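Local coordinates for thiazoline oxidase/subtilisin-like protease (Prochloron didemni, PDB 4H6X), which is a subtilisin-like protease of patellamide maturation, probably cleaving precursor peptides and joining their ends by transamidation, at residues Glu301-Arg304 against Thr305-Lys309; Met336-Phe340 against Gly341-Val345. One frame throughout, in Å; residues are numbered along the deposited sequence.

Contact 1. Residues Glu301-Arg304 against Thr305-Lys309; sequences EAVR and TALLK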
ATOM      1  N   GLU A 301      15.748   4.412   6.347  1.00 31.04           N
ATOM      2  CA  GLU A 301      16.195   3.419   7.312  1.00 33.77           C
ATOM      3  C   GLU A 301      15.824   3.823   8.749  1.00 30.63           C
ATOM      4  O   GLU A 301      15.494   2.961   9.569  1.00 28.77           O
ATOM      5  CB  GLU A 301      17.701   3.140   7.165  1.00 37.17           C
ATOM      6  CG  GLU A 301      18.235   1.979   8.002  1.00 42.39           C
ATOM      7  CD  GLU A 301      17.695   0.600   7.604  1.00 47.00           C
ATOM      8  OE1 GLU A 301      17.133   0.426   6.494  1.00 48.69           O
ATOM      9  OE2 GLU A 301      17.833  -0.333   8.425  1.00 51.87           O
ATOM     10  N   ALA A 302      15.847   5.118   9.046  1.00 28.88           N
ATOM     11  CA  ALA A 302      15.440   5.567  10.394  1.00 30.46           C
ATOM     12  C   ALA A 302      13.952   5.256  10.598  1.00 29.77           C
ATOM     13  O   ALA A 302      13.560   4.726  11.644  1.00 28.87           O
ATOM     14  CB  ALA A 302      15.734   7.050  10.600  1.00 29.45           C
ATOM     15  N   VAL A 303      13.136   5.538   9.576  1.00 28.20           N
ATOM     16  CA  VAL A 303      11.706   5.253   9.656  1.00 27.04           C
ATOM     17  C   VAL A 303      11.491   3.762   9.844  1.00 25.14           C
ATOM     18  O   VAL A 303      10.784   3.345  10.760  1.00 25.16           O
ATOM     19  CB  VAL A 303      10.906   5.783   8.436  1.00 26.93           C
ATOM     20  CG1 VAL A 303       9.466   5.264   8.481  1.00 26.81           C
ATOM     21  CG2 VAL A 303      10.905   7.302   8.429  1.00 26.07           C
ATOM     22  N   ARG A 304      12.142   2.958   9.006  1.00 25.24           N
ATOM     23  CA  ARG A 304      11.997   1.505   9.067  1.00 26.42           C
ATOM     24  C   ARG A 304      12.384   0.950  10.439  1.00 27.40           C
ATOM     25  O   ARG A 304      11.653   0.148  11.019  1.00 26.34           O
ATOM     26  CB  ARG A 304      12.826   0.825   7.959  1.00 27.25           C
ATOM     27  CG  ARG A 304      12.517  -0.656   7.757  1.00 30.43           C
ATOM     28  CD  ARG A 304      13.445  -1.292   6.718  1.00 32.42           C
ATOM     29  NE  ARG A 304      14.742  -1.564   7.322  1.00 35.11           N
ATOM     30  CZ  ARG A 304      15.100  -2.722   7.875  1.00 37.58           C
ATOM     31  NH1 ARG A 304      14.275  -3.765   7.879  1.00 38.74           N
ATOM     32  NH2 ARG A 304      16.300  -2.831   8.425  1.00 39.61           N
ATOM     33  N   THR A 305      13.533   1.372  10.954  1.00 27.76           N
ATOM     34  CA  THR A 305      14.028   0.802  12.214  1.00 29.02           C
ATOM     35  C   THR A 305      13.190   1.288  13.400  1.00 27.71           C
ATOM     36  O   THR A 305      12.907   0.512  14.311  1.00 28.28           O
ATOM     37  CB  THR A 305      15.535   1.101  12.441  1.00 31.52           C
ATOM     38  OG1 THR A 305      15.788   2.489  12.210  1.00 35.69           O
ATOM     39  CG2 THR A 305      16.382   0.295  11.487  1.00 32.63           C
ATOM     40  N   ALA A 306      12.780   2.558  13.370  1.00 27.33           N
ATOM     41  CA  ALA A 306      11.884   3.106  14.399  1.00 28.19           C
ATOM     42  C   ALA A 306      10.591   2.310  14.508  1.00 29.74           C
ATOM     43  O   ALA A 306      10.147   2.016  15.623  1.00 29.15           O
ATOM     44  CB  ALA A 306      11.569   4.574  14.156  1.00 26.04           C
ATOM     45  N   LEU A 307      10.005   1.957  13.357  1.00 28.47           N
ATOM     46  CA  LEU A 307       8.808   1.125  13.320  1.00 28.45           C
ATOM     47  C   LEU A 307       9.064  -0.282  13.842  1.00 28.27           C
ATOM     48  O   LEU A 307       8.274  -0.806  14.640  1.00 28.45           O
ATOM     49  CB  LEU A 307       8.188   1.074  11.905  1.00 28.28           C
ATOM     50  CG  LEU A 307       7.565   2.371  11.389  1.00 28.29           C
ATOM     51  CD1 LEU A 307       7.285   2.292   9.891  1.00 27.19           C
ATOM     52  CD2 LEU A 307       6.309   2.726  12.186  1.00 28.09           C
ATOM     53  N   LEU A 308      10.161  -0.901  13.413  1.00 27.86           N
ATOM     54  CA  LEU A 308      10.444  -2.265  13.869  1.00 28.78           C
ATOM     55  C   LEU A 308      10.814  -2.340  15.362  1.00 29.34           C
ATOM     56  O   LEU A 308      10.318  -3.216  16.073  1.00 29.67           O
ATOM     57  CB  LEU A 308      11.508  -2.948  12.999  1.00 28.80           C
ATOM     58  CG  LEU A 308      11.114  -3.199  11.531  1.00 29.32           C
ATOM     59  CD1 LEU A 308      12.356  -3.555  10.731  1.00 28.05           C
ATOM     60  CD2 LEU A 308      10.055  -4.295  11.399  1.00 28.60           C
ATOM     61  N   LYS A 309      11.670  -1.424  15.816  1.00 28.80           N
ATOM     62  CA  LYS A 309      12.138  -1.402  17.211  1.00 32.26           C
ATOM     63  C   LYS A 309      11.026  -1.157  18.219  1.00 31.50           C
ATOM     64  O   LYS A 309      11.089  -1.646  19.342  1.00 30.22           O
ATOM     65  CB  LYS A 309      13.229  -0.332  17.402  1.00 34.54           C
ATOM     66  CG  LYS A 309      14.582  -0.731  16.830  1.00 39.48           C
ATOM     67  CD  LYS A 309      15.126  -1.994  17.491  1.00 43.03           C
ATOM     68  CE  LYS A 309      16.653  -2.003  17.484  1.00 45.94           C
ATOM     69  NZ  LYS A 309      17.202  -3.250  18.085  1.00 47.33           N
TER

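Contact 2. Residues Met336-Phe340 against Gly341-Val345; sequences MKVLF and GQPSV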
ATOM      1  N   MET A 336       7.150   7.527  16.807  1.00 31.60           N
ATOM      2  CA  MET A 336       7.236   8.985  16.837  1.00 33.02           C
ATOM      3  C   MET A 336       8.247   9.437  17.886  1.00 31.42           C
ATOM      4  O   MET A 336       9.069  10.316  17.640  1.00 31.28           O
ATOM      5  CB  MET A 336       5.878   9.595  17.166  1.00 33.36           C
ATOM      6  CG  MET A 336       4.807   9.332  16.129  1.00 39.90           C
ATOM      7  SD  MET A 336       4.893  10.561  14.835  1.00 45.35           S
ATOM      8  CE  MET A 336       3.962  11.891  15.580  1.00 40.98           C
ATOM      9  N   LYS A 337       8.171   8.834  19.064  1.00 34.26           N
ATOM     10  CA  LYS A 337       9.119   9.148  20.129  1.00 34.69           C
ATOM     11  C   LYS A 337      10.556   8.894  19.656  1.00 32.17           C
ATOM     12  O   LYS A 337      11.435   9.718  19.886  1.00 33.06           O
ATOM     13  CB  LYS A 337       8.792   8.352  21.392  1.00 36.61           C
ATOM     14  CG  LYS A 337       9.395   8.949  22.655  1.00 41.37           C
ATOM     15  CD  LYS A 337       8.390   8.966  23.799  1.00 46.66           C
ATOM     16  CE  LYS A 337       8.044   7.567  24.294  1.00 47.90           C
ATOM     17  NZ  LYS A 337       6.626   7.492  24.766  1.00 53.59           N
ATOM     18  N   VAL A 338      10.783   7.780  18.962  1.00 31.75           N
ATOM     19  CA  VAL A 338      12.125   7.453  18.455  1.00 29.83           C
ATOM     20  C   VAL A 338      12.584   8.471  17.412  1.00 30.28           C
ATOM     21  O   VAL A 338      13.722   8.919  17.437  1.00 30.67           O
ATOM     22  CB  VAL A 338      12.201   6.015  17.875  1.00 29.35           C
ATOM     23  CG1 VAL A 338      13.457   5.826  17.025  1.00 29.89           C
ATOM     24  CG2 VAL A 338      12.166   4.973  18.991  1.00 28.93           C
ATOM     25  N   LEU A 339      11.689   8.841  16.500  1.00 30.17           N
ATOM     26  CA  LEU A 339      12.068   9.673  15.370  1.00 31.31           C
ATOM     27  C   LEU A 339      12.192  11.146  15.722  1.00 32.85           C
ATOM     28  O   LEU A 339      13.073  11.818  15.216  1.00 33.78           O
ATOM     29  CB  LEU A 339      11.074   9.504  14.209  1.00 30.88           C
ATOM     30  CG  LEU A 339      11.158   8.186  13.439  1.00 30.17           C
ATOM     31  CD1 LEU A 339       9.884   7.935  12.637  1.00 29.70           C
ATOM     32  CD2 LEU A 339      12.399   8.176  12.552  1.00 28.48           C
ATOM     33  N   PHE A 340      11.304  11.637  16.582  1.00 35.01           N
ATOM     34  CA  PHE A 340      11.190  13.070  16.833  1.00 36.51           C
ATOM     35  C   PHE A 340      11.216  13.448  18.320  1.00 36.58           C
ATOM     36  O   PHE A 340      11.219  14.633  18.656  1.00 38.59           O
ATOM     37  CB  PHE A 340       9.916  13.625  16.178  1.00 37.72           C
ATOM     38  CG  PHE A 340       9.677  13.122  14.779  1.00 37.98           C
ATOM     39  CD1 PHE A 340      10.419  13.614  13.709  1.00 39.68           C
ATOM     40  CD2 PHE A 340       8.714  12.149  14.536  1.00 37.20           C
ATOM     41  CE1 PHE A 340      10.199  13.142  12.417  1.00 39.71           C
ATOM     42  CE2 PHE A 340       8.491  11.672  13.252  1.00 36.74           C
ATOM     43  CZ  PHE A 340       9.234  12.167  12.192  1.00 39.63           C
ATOM     44  N   GLY A 341      11.238  12.451  19.201  1.00 35.73           N
ATOM     45  CA  GLY A 341      11.218  12.698  20.648  1.00 36.17           C
ATOM     46  C   GLY A 341      12.512  12.256  21.306  1.00 37.86           C
ATOM     47  O   GLY A 341      13.589  12.372  20.720  1.00 37.85           O
ATOM     48  N   GLN A 342      12.400  11.745  22.528  1.00 39.97           N
ATOM     49  CA  GLN A 342      13.556  11.285  23.296  1.00 41.43           C
ATOM     50  C   GLN A 342      13.291   9.852  23.711  1.00 37.39           C
ATOM     51  O   GLN A 342      12.733   9.616  24.777  1.00 38.76           O
ATOM     52  CB  GLN A 342      13.797  12.170  24.538  1.00 44.48           C
ATOM     53  CG  GLN A 342      14.125  13.635  24.248  1.00 48.57           C
ATOM     54  CD  GLN A 342      15.388  13.816  23.424  1.00 53.34           C
ATOM     55  OE1 GLN A 342      16.423  13.200  23.700  1.00 58.34           O
ATOM     56  NE2 GLN A 342      15.310  14.665  22.402  1.00 54.17           N
ATOM     57  N   PRO A 343      13.661   8.879  22.850  1.00 34.64           N
ATOM     58  CA  PRO A 343      13.281   7.502  23.159  1.00 34.44           C
ATOM     59  C   PRO A 343      14.059   6.968  24.348  1.00 32.28           C
ATOM     60  O   PRO A 343      15.177   7.412  24.611  1.00 32.64           O
ATOM     61  CB  PRO A 343      13.674   6.728  21.888  1.00 32.81           C
ATOM     62  CG  PRO A 343      14.761   7.560  21.268  1.00 33.52           C
ATOM     63  CD  PRO A 343      14.372   8.984  21.563  1.00 33.47           C
ATOM     64  N   SER A 344      13.454   6.019  25.044  1.00 31.21           N
ATOM     65  CA  SER A 344      14.117   5.268  26.088  1.00 30.69           C
ATOM     66  C   SER A 344      15.209   4.416  25.460  1.00 30.87           C
ATOM     67  O   SER A 344      15.005   3.824  24.389  1.00 28.19           O
ATOM     68  CB  SER A 344      13.116   4.336  26.757  1.00 30.50           C
ATOM     69  OG  SER A 344      13.762   3.523  27.714  1.00 34.17           O
ATOM     70  N   VAL A 345      16.349   4.340  26.146  1.00 29.93           N
ATOM     71  CA  VAL A 345      17.446   3.451  25.768  1.00 30.21           C
ATOM     72  C   VAL A 345      16.990   1.988  25.602  1.00 28.53           C
ATOM     73  O   VAL A 345      17.552   1.239  24.788  1.00 25.46           O
ATOM     74  CB  VAL A 345      18.593   3.542  26.798  1.00 31.15           C
ATOM     75  CG1 VAL A 345      18.201   2.873  28.109  1.00 32.24           C
ATOM     76  CG2 VAL A 345      19.877   2.952  26.231  1.00 32.66           C
TER

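Contact 1. Residues Glu301-Arg304 against Thr305-Lys309
The amphipathic helix 300-309 of this subtilase domain makes this contact, joining Glu301 to Thr305 one turn on. Glu301 O takes two bonds from Thr305, one from N at 2.9 Å and one from OG1 at 2.7 Å. The two donors come from opposite faces of the carbonyl plane. Thr305 OG1 reaches back because it stands between its own N and carbonyl carbon (chi1 48°). The methyl of the same Thr305 side chain, CG2, lies 3.4 Å from Glu301 OE2.

Arg304 turns back to Glu301 and grips the carboxylate side-on. Arg304 NH2 meets Glu301 OE2 at 2.9 Å, from the syn side of the carboxylate, and OE2 lies in the guanidinium plane. Arg304 NE meets Glu301 OE1 at 3.2 Å, from above the carboxylate plane. Arg304 NH1 lies 3.4 Å from Leu308 CD1 and has its own outside partners, Glu248 and the Thr223 carbonyl. On another side, the side chains of Val303 and Leu307 lie side by side, and both pack on helix 273-293.

The positive guanidinium faces two carboxylates, Glu301 and Glu248, which probably balance its charge and fix its rotation. Its bonds also tie the helix to the segment bearing Glu248.

Contact 2. Residues Met336-Phe340 against Gly341-Val345
The Phe340 ring, on the residue just before Gly341, has CB of Leu339 on one face, 3.5 Å above the plane and offset toward the rim. The CG of Phe340 is anti to its carbonyl carbon (chi1 -44°), which swings the ring back beside Leu339. The Phe340 side chain also touches Leu290 of helix 273-293 and Gln294. The ring takes no part in the approach to Gly341-Val345.

The contact itself is the C-terminal end of helix 332-340. Gly341 is the first residue to leave helical backbone angles. Gly341 N still bonds back to Lys337 O at 2.8 Å. This bond is bent, with an N-H...O angle of 131°, and the donor stands above the carbonyl plane. Gly341 N also makes a weak bond to Met336 O at 3.4 Å. Met336 O already accepts the N-H of Phe340.

Past Gly341 the chain folds back along the helix end. Pro343 sets its ring beside the last turn. Pro343 CB lies 3.7 Å from Val338 CG2, and the two side chains cross at about a right angle. Pro343 CD sits 3.5 Å from Lys337 O. The aliphatic part of Lys337 runs by the loop, with Lys337 CG 4.0 Å from Gln342 O.

Proline has no N-H to give to the last turn, so Pro343 meets it through carbon alone. Between these segments the loop meets the helix end at the surface, through one bent bond, one weak bond and apolar carbon. Farther along, Ser344 OG also bonds to Thr346 OG1.

How the contacts relate
Contacts 1 and 2 lie on successive helices, 300-309 and 332-340, with centres about 11 Å apart. They touch through small apolar groups: Ala306 CB is 3.7 Å from both Val338 CG1 and Leu339 CG. Leu339 CD2 also comes close to Ala302 O and Val303 N. Both helices rest on helix 273-293, where Leu287 meets side chains from each contact. Contact 1 is partly buried and contact 2 is at the surface, farther from the centre of the chain. Contact 1 has regular helical bonds, with a salt bridge inside 301-304. Contact 2 has a bent and a weak backbone bond and apolar packing, and no salt bridge, as the chain leaves its helix.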